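Local coordinates for protein beta-N-acetylhexosaminidase (Thermotoga neapolitana, PDB 5BZA) that probably hydrolyses terminal non-reducing N-acetylhexosamine residues from N-acetyl-beta-D-hexosaminides, as a glycoside hydrolase of family 3, at residues B[228-231]-B[232-236]; B[261-264]-B[265-269]; B[297-300]-B[301-305]; B[306-309]-B[310-314]. All coordinates share one frame; numbering follows the deposited sequence.

From the N terminus, all four contacts are local helical turns between adjoining segments: none closes a loop, and they follow in series without nesting or crossing. Contact 1 lies on helix 225-235, in the crossover between strands 205-208 and 241-243. Contact 2 ends helix 258-268, just before strand 273-275. Contacts 3 and 4 divide helix 299-314 between its start and its end. Polar ties join different helices: Thr-229 and Arg-233 bond to the carbonyls that end contact 2, and Glu-267 reaches the start of contact 3; the centres of contacts 2 and 3 are about 10 Å apart. Contact 4 touches contact 1 through Ile-308 and Arg-233 and packs helix 299-314 against strand 241-243.

Contact 1 (B[228-231]-B[232-236]); sequences ITEV and LREKL. With CD (cadmium ion), chain R.
Val-231 and Leu-236 run alongside each other in the same direction, Val-231 CG1 lying 3.9 Å from Leu-236 CD1; this is the closely packed side of the turn. Leu-232 continues it. Val-231 meets Phe-183, while Leu-232 and Leu-236 both meet Phe-198 and Phe-162, so that helices 183-188 and 192-198 and strand 156-162 cover this flank. The backbone is wound as a pi-type turn: each amide bonds to the carbonyl five residues back, as in Arg-233 N to Ile-228 O (2.8 Å) and Leu-236 N to Val-231 O (2.8 Å). These bonds lie on helix 225-235, the crossover between strands 205-208 and 241-243 of the TIM barrel. Arg-233 serves the buried side as well. With CG anti to the carbonyl carbon (chi1 -61°), that atom comes 3.2 Å from Ile-228 O, and a bend at chi2 then sends the guanidinium to the carbonyls of Phe-238, Gly-240 and Gly-269 and to Asn-271 OD1. Thr-229 OG1 is likewise engaged, by Ala-268 O. The other side is looser and faces solvent. There the exposed Glu-234 runs obliquely past Thr-229, its OE2 3.6 Å from the methyl CG2, and its OE1 binds a cadmium ion at 2.7 Å. Glu-230 turns to a salt bridge with Lys-226, and its OE1 stays 5.9 Å from OE1 of Glu-234. Two like charges thus share one face without touching, and the cation at Glu-234 together with the lysine at Glu-230 would probably offset their mutual repulsion.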
loop_
_atom_site.group_PDB
_atom_site.type_symbol
_atom_site.label_atom_id
_atom_site.label_comp_id
_atom_site.label_asym_id
_atom_site.label_seq_id
_atom_site.Cartn_x
_atom_site.Cartn_y
_atom_site.Cartn_z
ATOM N N ILE B 228 -10.841 19.527 -30.415
ATOM C CA ILE B 228 -11.664 18.499 -29.768
ATOM C C ILE B 228 -12.771 17.977 -30.705
ATOM O O ILE B 228 -13.008 16.777 -30.767
ATOM C CB ILE B 228 -12.268 19.006 -28.434
ATOM C CG1 ILE B 228 -11.172 19.440 -27.483
ATOM C CG2 ILE B 228 -13.154 17.930 -27.771
ATOM C CD1 ILE B 228 -11.728 20.197 -26.304
ATOM N N THR B 229 -13.441 18.850 -31.469
ATOM C CA THR B 229 -14.492 18.328 -32.366
ATOM C C THR B 229 -13.921 17.834 -33.701
ATOM O O THR B 229 -14.127 16.675 -34.081
ATOM C CB THR B 229 -15.601 19.362 -32.693
ATOM O OG1 THR B 229 -16.191 19.866 -31.490
ATOM C CG2 THR B 229 -16.700 18.683 -33.537
ATOM N N GLU B 230 -13.162 18.678 -34.392
ATOM C CA GLU B 230 -12.718 18.314 -35.736
ATOM C C GLU B 230 -11.698 17.181 -35.652
ATOM O O GLU B 230 -11.752 16.209 -36.433
ATOM C CB GLU B 230 -12.121 19.514 -36.479
ATOM C CG GLU B 230 -13.098 20.645 -36.715
ATOM C CD GLU B 230 -12.575 21.671 -37.703
ATOM O OE1 GLU B 230 -11.594 21.365 -38.425
ATOM O OE2 GLU B 230 -13.107 22.808 -37.712
ATOM N N VAL B 231 -10.742 17.298 -34.736
ATOM C CA VAL B 231 -9.754 16.238 -34.666
ATOM C C VAL B 231 -10.208 15.068 -33.808
ATOM O O VAL B 231 -10.272 13.938 -34.305
ATOM C CB VAL B 231 -8.404 16.762 -34.173
ATOM C CG1 VAL B 231 -7.368 15.636 -34.155
ATOM C CG2 VAL B 231 -7.968 17.819 -35.108
ATOM N N LEU B 232 -10.568 15.310 -32.548
ATOM C CA LEU B 232 -10.816 14.190 -31.648
ATOM C C LEU B 232 -12.154 13.478 -31.886
ATOM O O LEU B 232 -12.199 12.232 -31.952
ATOM C CB LEU B 232 -10.723 14.659 -30.196
ATOM C CG LEU B 232 -10.992 13.531 -29.191
ATOM C CD1 LEU B 232 -9.964 12.409 -29.345
ATOM C CD2 LEU B 232 -11.039 14.058 -27.807
ATOM N N ARG B 233 -13.249 14.247 -31.939
ATOM C CA ARG B 233 -14.581 13.667 -32.175
ATOM C C ARG B 233 -14.758 13.120 -33.604
ATOM O O ARG B 233 -15.309 12.035 -33.796
ATOM C CB ARG B 233 -15.688 14.684 -31.899
ATOM C CG ARG B 233 -15.747 15.211 -30.483
ATOM C CD ARG B 233 -15.871 14.099 -29.469
ATOM N NE ARG B 233 -16.310 14.624 -28.170
ATOM C CZ ARG B 233 -16.634 13.870 -27.115
ATOM N NH1 ARG B 233 -16.530 12.544 -27.200
ATOM N NH2 ARG B 233 -17.020 14.439 -25.971
ATOM N N GLU B 234 -14.338 13.895 -34.601
ATOM C CA GLU B 234 -14.561 13.507 -35.994
ATOM C C GLU B 234 -13.416 12.714 -36.652
ATOM O O GLU B 234 -13.581 11.511 -36.934
ATOM C CB GLU B 234 -14.864 14.746 -36.817
ATOM C CG GLU B 234 -16.305 15.194 -36.577
ATOM C CD GLU B 234 -16.551 16.613 -37.015
ATOM O OE1 GLU B 234 -15.678 17.162 -37.726
ATOM O OE2 GLU B 234 -17.608 17.173 -36.648
ATOM N N LYS B 235 -12.257 13.344 -36.868
ATOM C CA LYS B 235 -11.151 12.645 -37.536
ATOM C C LYS B 235 -10.823 11.353 -36.752
ATOM O O LYS B 235 -10.710 10.259 -37.345
ATOM C CB LYS B 235 -9.924 13.553 -37.658
ATOM C CG LYS B 235 -10.015 14.428 -38.910
ATOM C CD LYS B 235 -8.757 15.201 -39.335
ATOM C CE LYS B 235 -9.047 15.909 -40.701
ATOM N NZ LYS B 235 -7.822 16.468 -41.365
ATOM N N LEU B 236 -10.745 11.447 -35.422
ATOM C CA LEU B 236 -10.345 10.292 -34.598
ATOM C C LEU B 236 -11.494 9.415 -34.139
ATOM O O LEU B 236 -11.274 8.291 -33.651
ATOM C CB LEU B 236 -9.586 10.798 -33.376
ATOM C CG LEU B 236 -8.195 11.249 -33.750
ATOM C CD1 LEU B 236 -7.492 12.062 -32.658
ATOM C CD2 LEU B 236 -7.438 10.012 -34.085
HETATM CD CD CD R . -16.788 19.519 -38.270
#

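Contact 2 (B[261-264]-B[265-269]); sequences AVRF and FIEAG
The ring of Phe-264, a residue whose carbonyl O takes the amide of Ala-268, has on one face NH1 of Arg-263, 3.6 Å above the ring plane and shifted toward the rim. Seen from the guanidinium the approach is different: the ring atom CE1 lies at its edge and in its plane, so the two flat groups are steeply inclined rather than stacked. The arginine's NH2 has a long, weak ion pair with Glu-259. The ring of Phe-265 points into the core, where Ile-273, Met-247, Ser-244 and Thr-222 meet it. CG anti to the backbone N (chi1 173°) carries it there, while its CB rests 3.2 Å from Ala-261 O. Helix 258-268 lies in the connection between strands 241-243 and 273-275, the last two of the TIM barrel, and Val-262 packs it against helix 281-293. The helix closes in a Schellman motif. Gly-269 has a positive phi (111°), at which a CB would collide with the carbonyl O of Ala-268, and its N bonds to Ile-266 O at 3.0 Å. One residue earlier Ala-268 N gives a bent bond to Phe-264 O (2.7 Å, 132° at the hydrogen) and a weak one to Phe-265 O, so the last turn tightens. Glu-267 starts against this turn, its CB 3.1 Å from Arg-263 O, and leads away from it. A bend at chi2 turns the carboxylate to the start of helix 299-314, where OE2 accepts the amide of Glu-298 and OE1 pairs with Lys-301 NZ at a modelled distance too short to be relied on.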
loop_
_atom_site.group_PDB
_atom_site.type_symbol
_atom_site.label_atom_id
_atom_site.label_comp_id
_atom_site.label_asym_id
_atom_site.label_seq_id
_atom_site.Cartn_x
_atom_site.Cartn_y
_atom_site.Cartn_z
ATOM N N ALA B 261 -13.723 29.741 -19.991
ATOM C CA ALA B 261 -13.250 28.352 -19.879
ATOM C C ALA B 261 -14.398 27.351 -19.990
ATOM O O ALA B 261 -14.339 26.385 -20.766
ATOM C CB ALA B 261 -12.507 28.154 -18.576
ATOM N N VAL B 262 -15.456 27.596 -19.227
ATOM C CA VAL B 262 -16.622 26.722 -19.263
ATOM C C VAL B 262 -17.282 26.682 -20.644
ATOM O O VAL B 262 -17.537 25.569 -21.187
ATOM C CB VAL B 262 -17.625 27.123 -18.183
ATOM C CG1 VAL B 262 -18.919 26.343 -18.323
ATOM C CG2 VAL B 262 -16.993 26.857 -16.809
ATOM N N ARG B 263 -17.559 27.878 -21.198
ATOM C CA ARG B 263 -18.220 28.009 -22.505
ATOM C C ARG B 263 -17.403 27.326 -23.582
ATOM O O ARG B 263 -17.906 26.493 -24.325
ATOM C CB ARG B 263 -18.405 29.477 -22.937
ATOM C CG ARG B 263 -19.350 29.618 -24.167
ATOM C CD ARG B 263 -19.336 31.011 -24.856
ATOM N NE ARG B 263 -18.999 32.090 -23.932
ATOM C CZ ARG B 263 -17.808 32.692 -23.886
ATOM N NH1 ARG B 263 -16.828 32.359 -24.749
ATOM N NH2 ARG B 263 -17.603 33.649 -22.983
ATOM N N PHE B 264 -16.138 27.712 -23.679
ATOM C CA PHE B 264 -15.299 27.188 -24.744
ATOM C C PHE B 264 -15.197 25.658 -24.605
ATOM O O PHE B 264 -15.404 24.937 -25.579
ATOM C CB PHE B 264 -13.907 27.819 -24.727
ATOM C CG PHE B 264 -13.832 29.196 -25.365
ATOM C CD1 PHE B 264 -14.551 29.481 -26.512
ATOM C CD2 PHE B 264 -13.032 30.204 -24.798
ATOM C CE1 PHE B 264 -14.466 30.746 -27.108
ATOM C CE2 PHE B 264 -12.951 31.465 -25.362
ATOM C CZ PHE B 264 -13.663 31.744 -26.541
ATOM N N PHE B 265 -14.891 25.167 -23.401
ATOM C CA PHE B 265 -14.696 23.731 -23.246
ATOM C C PHE B 265 -15.944 22.944 -23.653
ATOM O O PHE B 265 -15.858 21.977 -24.415
ATOM C CB PHE B 265 -14.303 23.402 -21.808
ATOM C CG PHE B 265 -14.236 21.929 -21.517
ATOM C CD1 PHE B 265 -13.139 21.171 -21.905
ATOM C CD2 PHE B 265 -15.288 21.295 -20.860
ATOM C CE1 PHE B 265 -13.092 19.801 -21.617
ATOM C CE2 PHE B 265 -15.235 19.925 -20.568
ATOM C CZ PHE B 265 -14.140 19.184 -20.943
ATOM N N ILE B 266 -17.109 23.349 -23.173
ATOM C CA ILE B 266 -18.291 22.541 -23.471
ATOM C C ILE B 266 -18.722 22.690 -24.934
ATOM O O ILE B 266 -19.046 21.703 -25.619
ATOM C CB ILE B 266 -19.440 22.893 -22.517
ATOM C CG1 ILE B 266 -19.063 22.451 -21.094
ATOM C CG2 ILE B 266 -20.713 22.149 -22.914
ATOM C CD1 ILE B 266 -18.849 20.941 -20.952
ATOM N N GLU B 267 -18.681 23.922 -25.425
ATOM C CA GLU B 267 -18.989 24.176 -26.825
ATOM C C GLU B 267 -17.979 23.462 -27.737
ATOM O O GLU B 267 -18.290 23.193 -28.907
ATOM C CB GLU B 267 -19.046 25.676 -27.090
ATOM C CG GLU B 267 -20.361 26.280 -26.604
ATOM C CD GLU B 267 -21.570 25.714 -27.363
ATOM O OE1 GLU B 267 -21.548 25.725 -28.614
ATOM O OE2 GLU B 267 -22.533 25.242 -26.722
ATOM N N ALA B 268 -16.762 23.232 -27.220
ATOM C CA ALA B 268 -15.688 22.545 -27.946
ATOM C C ALA B 268 -15.912 21.051 -28.074
ATOM O O ALA B 268 -15.272 20.381 -28.887
ATOM C CB ALA B 268 -14.343 22.817 -27.317
ATOM N N GLY B 269 -16.811 20.509 -27.269
ATOM C CA GLY B 269 -17.072 19.086 -27.346
ATOM C C GLY B 269 -16.586 18.385 -26.105
ATOM O O GLY B 269 -16.631 17.182 -26.033
#

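Contact 3 (B[297-300]-B[301-305]); sequences IERG and KVERS
Lys-301, whose N bonds to Glu-298 O, has its own carbonyl O gripped twice by Ser-305, whose N and OG each stand 2.9 Å from Lys-301 O and arrive on opposite faces of the carbonyl plane. The hydroxyl also meets Asn-271 ND2. Glu-298 holds the N-cap position of helix 299-314, and its carbonyl O receives Lys-301 N at 3.2 Å from well above the carbonyl plane, off any lone pair; two residues on, Glu-303 N points almost straight at Arg-299 O. Glu-303 is a zinc ligand in a structure of this protein, though no metal is bound to it here. Under this start the side chains of Ile-297 and Val-302 cross at about a right angle, CG2 to CG2 3.7 Å, and Ile-297 tucks against helices 258-268 and 281-293. On the outer side the extended chain of Lys-301 passes Glu-298, its CE 3.3 Å from OE1. The salt bridge from NZ to that OE1 is long, and NZ is uncertainly placed, being modelled too close to Glu-267 OE1. A methionine in its place would probably leave the carboxylate of Glu-267 without its cationic mate and Glu-298 short of positive charge. Arg-304, bent at chi3 (-68°), lays one guanidinium face over Gly-300 O. Its NH2 stays 4.4 Å from Glu-298 OE1, so the attraction is probably diffuse, with acids and bases interspersed on the exposed side.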
loop_
_atom_site.group_PDB
_atom_site.type_symbol
_atom_site.label_atom_id
_atom_site.label_comp_id
_atom_site.label_asym_id
_atom_site.label_seq_id
_atom_site.Cartn_x
_atom_site.Cartn_y
_atom_site.Cartn_z
ATOM N N ILE B 297 -24.475 28.239 -24.406
ATOM C CA ILE B 297 -24.135 26.826 -24.490
ATOM C C ILE B 297 -25.348 26.073 -25.002
ATOM O O ILE B 297 -26.437 26.189 -24.425
ATOM C CB ILE B 297 -23.675 26.232 -23.090
ATOM C CG1 ILE B 297 -22.273 26.748 -22.719
ATOM C CG2 ILE B 297 -23.654 24.683 -23.092
ATOM C CD1 ILE B 297 -21.697 26.152 -21.420
ATOM N N GLU B 298 -25.178 25.340 -26.105
ATOM C CA GLU B 298 -26.246 24.520 -26.675
ATOM C C GLU B 298 -26.676 23.409 -25.701
ATOM O O GLU B 298 -25.824 22.690 -25.160
ATOM C CB GLU B 298 -25.813 23.884 -28.004
ATOM C CG GLU B 298 -26.992 23.298 -28.778
ATOM C CD GLU B 298 -26.581 22.370 -29.910
ATOM O OE1 GLU B 298 -25.363 22.196 -30.148
ATOM O OE2 GLU B 298 -27.489 21.789 -30.551
ATOM N N ARG B 299 -27.984 23.252 -25.500
ATOM C CA ARG B 299 -28.502 22.234 -24.588
ATOM C C ARG B 299 -28.105 20.838 -25.035
ATOM O O ARG B 299 -27.817 19.973 -24.203
ATOM C CB ARG B 299 -30.030 22.280 -24.501
ATOM C CG ARG B 299 -30.611 21.293 -23.491
ATOM C CD ARG B 299 -32.133 21.222 -23.585
ATOM N NE ARG B 299 -32.525 20.227 -24.599
ATOM C CZ ARG B 299 -33.766 20.048 -25.047
ATOM N NH1 ARG B 299 -34.762 20.801 -24.589
ATOM N NH2 ARG B 299 -34.004 19.116 -25.958
ATOM N N GLY B 300 -28.119 20.618 -26.354
ATOM C CA GLY B 300 -27.808 19.313 -26.919
ATOM C C GLY B 300 -26.466 18.777 -26.440
ATOM O O GLY B 300 -26.304 17.572 -26.202
ATOM N N LYS B 301 -25.507 19.687 -26.276
ATOM C CA LYS B 301 -24.160 19.322 -25.875
ATOM C C LYS B 301 -24.114 18.910 -24.398
ATOM O O LYS B 301 -23.501 17.887 -24.049
ATOM C CB LYS B 301 -23.223 20.482 -26.138
ATOM C CG LYS B 301 -23.008 20.673 -27.598
ATOM C CD LYS B 301 -22.142 21.869 -27.879
ATOM C CE LYS B 301 -22.132 22.147 -29.372
ATOM N NZ LYS B 301 -21.944 23.585 -29.532
ATOM N N VAL B 302 -24.770 19.692 -23.546
ATOM C CA VAL B 302 -24.865 19.365 -22.127
ATOM C C VAL B 302 -25.516 18.019 -21.962
ATOM O O VAL B 302 -25.035 17.196 -21.191
ATOM C CB VAL B 302 -25.654 20.408 -21.313
ATOM C CG1 VAL B 302 -25.752 19.968 -19.871
ATOM C CG2 VAL B 302 -24.975 21.743 -21.372
ATOM N N GLU B 303 -26.586 17.785 -22.724
ATOM C CA GLU B 303 -27.313 16.513 -22.700
ATOM C C GLU B 303 -26.491 15.303 -23.186
ATOM O O GLU B 303 -26.577 14.208 -22.602
ATOM C CB GLU B 303 -28.588 16.638 -23.528
ATOM C CG GLU B 303 -29.500 15.419 -23.460
ATOM C CD GLU B 303 -30.584 15.446 -24.525
ATOM O OE1 GLU B 303 -30.696 16.477 -25.247
ATOM O OE2 GLU B 303 -31.318 14.433 -24.636
ATOM N N ARG B 304 -25.739 15.475 -24.275
ATOM C CA ARG B 304 -24.900 14.391 -24.796
ATOM C C ARG B 304 -23.830 14.064 -23.778
ATOM O O ARG B 304 -23.502 12.902 -23.549
ATOM C CB ARG B 304 -24.260 14.766 -26.152
ATOM C CG ARG B 304 -25.265 14.782 -27.319
ATOM C CD ARG B 304 -24.631 14.764 -28.718
ATOM N NE ARG B 304 -23.894 15.981 -29.073
ATOM C CZ ARG B 304 -24.451 17.079 -29.605
ATOM N NH1 ARG B 304 -25.771 17.141 -29.806
ATOM N NH2 ARG B 304 -23.693 18.138 -29.907
ATOM N N SER B 305 -23.285 15.122 -23.184
ATOM C CA SER B 305 -22.311 15.012 -22.118
ATOM C C SER B 305 -22.841 14.203 -20.923
ATOM O O SER B 305 -22.207 13.239 -20.485
ATOM C CB SER B 305 -21.897 16.413 -21.684
ATOM O OG SER B 305 -21.066 17.004 -22.679
#

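Contact 4 (B[306-309]-B[310-314]); sequences IKIV and DEYLS
Regular alpha-helical bonds run from residue 306 to 313, each amide four residues after its acceptor, and Leu-313 N to Val-309 O is nearly straight (2.8 Å, 174° at the hydrogen). This is the second half of helix 299-314 in the TIM-barrel domain, and its inner face meets Leu-241 on strand 241-243 and Ala-30 in the loop before strand 31-34. Val-309 and Leu-313 extend together on that face, CG1 3.7 Å from CD1. Ile-308 runs alongside Tyr-312 in the same sense, its CG2 3.9 Å from CE1. The ring brings CD1 to within 3.3 Å of Ile-308 O, which sits at the ring edge near its plane. The phenol OH bonds to Thr-204 O and Leu-241 N, fixing the far end of the ring, and Lys-203 makes a cation-pi contact with it. On the exposed side Lys-307 has CG anti to the backbone N (chi1 -178°), and a bend at chi4 brings NZ to Glu-311 OE1 in a salt bridge whose modelled length is too short to be trusted. Asp-310 places OD2 3.9 Å from Ile-306 CG2 and gives OD1 to a salt bridge with Lys-7. Replacing Asp-310, an alanine here would probably strand Lys-7 without its mate and uncover the methyl of Ile-306. One turn on, Ser-314 holds Asp-310 O from opposite faces of the carbonyl plane, by its N at 2.9 Å and its OG at 3.1 Å.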
loop_
_atom_site.group_PDB
_atom_site.type_symbol
_atom_site.label_atom_id
_atom_site.label_comp_id
_atom_site.label_asym_id
_atom_site.label_seq_id
_atom_site.Cartn_x
_atom_site.Cartn_y
_atom_site.Cartn_z
ATOM N N ILE B 306 -24.004 14.596 -20.406
ATOM C CA ILE B 306 -24.644 13.878 -19.319
ATOM C C ILE B 306 -24.852 12.409 -19.686
ATOM O O ILE B 306 -24.643 11.506 -18.852
ATOM C CB ILE B 306 -25.962 14.538 -18.916
ATOM C CG1 ILE B 306 -25.661 15.849 -18.191
ATOM C CG2 ILE B 306 -26.773 13.615 -18.033
ATOM C CD1 ILE B 306 -26.882 16.594 -17.705
ATOM N N LYS B 307 -25.242 12.162 -20.939
ATOM C CA LYS B 307 -25.443 10.782 -21.394
ATOM C C LYS B 307 -24.135 9.976 -21.300
ATOM O O LYS B 307 -24.109 8.835 -20.785
ATOM C CB LYS B 307 -25.955 10.768 -22.840
ATOM C CG LYS B 307 -26.240 9.376 -23.395
ATOM C CD LYS B 307 -27.049 9.443 -24.684
ATOM C CE LYS B 307 -26.914 8.147 -25.493
ATOM N NZ LYS B 307 -26.721 6.944 -24.605
ATOM N N ILE B 308 -23.046 10.595 -21.763
ATOM C CA ILE B 308 -21.741 9.953 -21.717
ATOM C C ILE B 308 -21.319 9.637 -20.260
ATOM O O ILE B 308 -20.929 8.500 -19.946
ATOM C CB ILE B 308 -20.680 10.824 -22.419
ATOM C CG1 ILE B 308 -20.975 10.908 -23.912
ATOM C CG2 ILE B 308 -19.298 10.259 -22.230
ATOM C CD1 ILE B 308 -19.981 11.733 -24.680
ATOM N N VAL B 309 -21.418 10.631 -19.376
ATOM C CA VAL B 309 -21.043 10.402 -17.999
ATOM C C VAL B 309 -21.858 9.273 -17.379
ATOM O O VAL B 309 -21.310 8.409 -16.688
ATOM C CB VAL B 309 -21.193 11.661 -17.149
ATOM C CG1 VAL B 309 -21.053 11.308 -15.654
ATOM C CG2 VAL B 309 -20.173 12.680 -17.560
ATOM N N ASP B 310 -23.157 9.252 -17.655
ATOM C CA ASP B 310 -24.010 8.184 -17.117
ATOM C C ASP B 310 -23.594 6.815 -17.656
ATOM O O ASP B 310 -23.544 5.826 -16.917
ATOM C CB ASP B 310 -25.474 8.494 -17.421
ATOM C CG ASP B 310 -26.086 9.417 -16.381
ATOM O OD1 ASP B 310 -25.471 9.575 -15.297
ATOM O OD2 ASP B 310 -27.144 10.028 -16.659
ATOM N N GLU B 311 -23.264 6.746 -18.935
ATOM C CA GLU B 311 -22.762 5.476 -19.444
ATOM C C GLU B 311 -21.510 5.056 -18.652
ATOM O O GLU B 311 -21.459 3.920 -18.155
ATOM C CB GLU B 311 -22.501 5.562 -20.959
ATOM C CG GLU B 311 -23.833 5.650 -21.736
ATOM C CD GLU B 311 -23.691 6.053 -23.221
ATOM O OE1 GLU B 311 -24.708 5.965 -23.960
ATOM O OE2 GLU B 311 -22.592 6.502 -23.644
ATOM N N TYR B 312 -20.542 5.962 -18.463
ATOM C CA TYR B 312 -19.313 5.577 -17.735
ATOM C C TYR B 312 -19.621 5.135 -16.294
ATOM O O TYR B 312 -19.106 4.121 -15.818
ATOM C CB TYR B 312 -18.275 6.714 -17.720
ATOM C CG TYR B 312 -17.432 6.743 -18.993
ATOM C CD1 TYR B 312 -18.023 7.031 -20.224
ATOM C CD2 TYR B 312 -16.060 6.445 -18.978
ATOM C CE1 TYR B 312 -17.268 7.043 -21.421
ATOM C CE2 TYR B 312 -15.294 6.444 -20.180
ATOM C CZ TYR B 312 -15.908 6.752 -21.402
ATOM O OH TYR B 312 -15.182 6.782 -22.610
ATOM N N LEU B 313 -20.428 5.934 -15.603
ATOM C CA LEU B 313 -20.852 5.648 -14.254
ATOM C C LEU B 313 -21.425 4.254 -14.171
ATOM O O LEU B 313 -21.037 3.460 -13.303
ATOM C CB LEU B 313 -21.890 6.662 -13.786
ATOM C CG LEU B 313 -21.316 8.016 -13.362
ATOM C CD1 LEU B 313 -22.388 9.032 -13.024
ATOM C CD2 LEU B 313 -20.412 7.783 -12.152
ATOM N N SER B 314 -22.311 3.930 -15.103
ATOM C CA SER B 314 -22.950 2.617 -15.085
ATOM C C SER B 314 -21.909 1.521 -15.299
ATOM O O SER B 314 -21.990 0.446 -14.694
ATOM C CB SER B 314 -24.069 2.553 -16.112
ATOM O OG SER B 314 -25.115 3.423 -15.697
#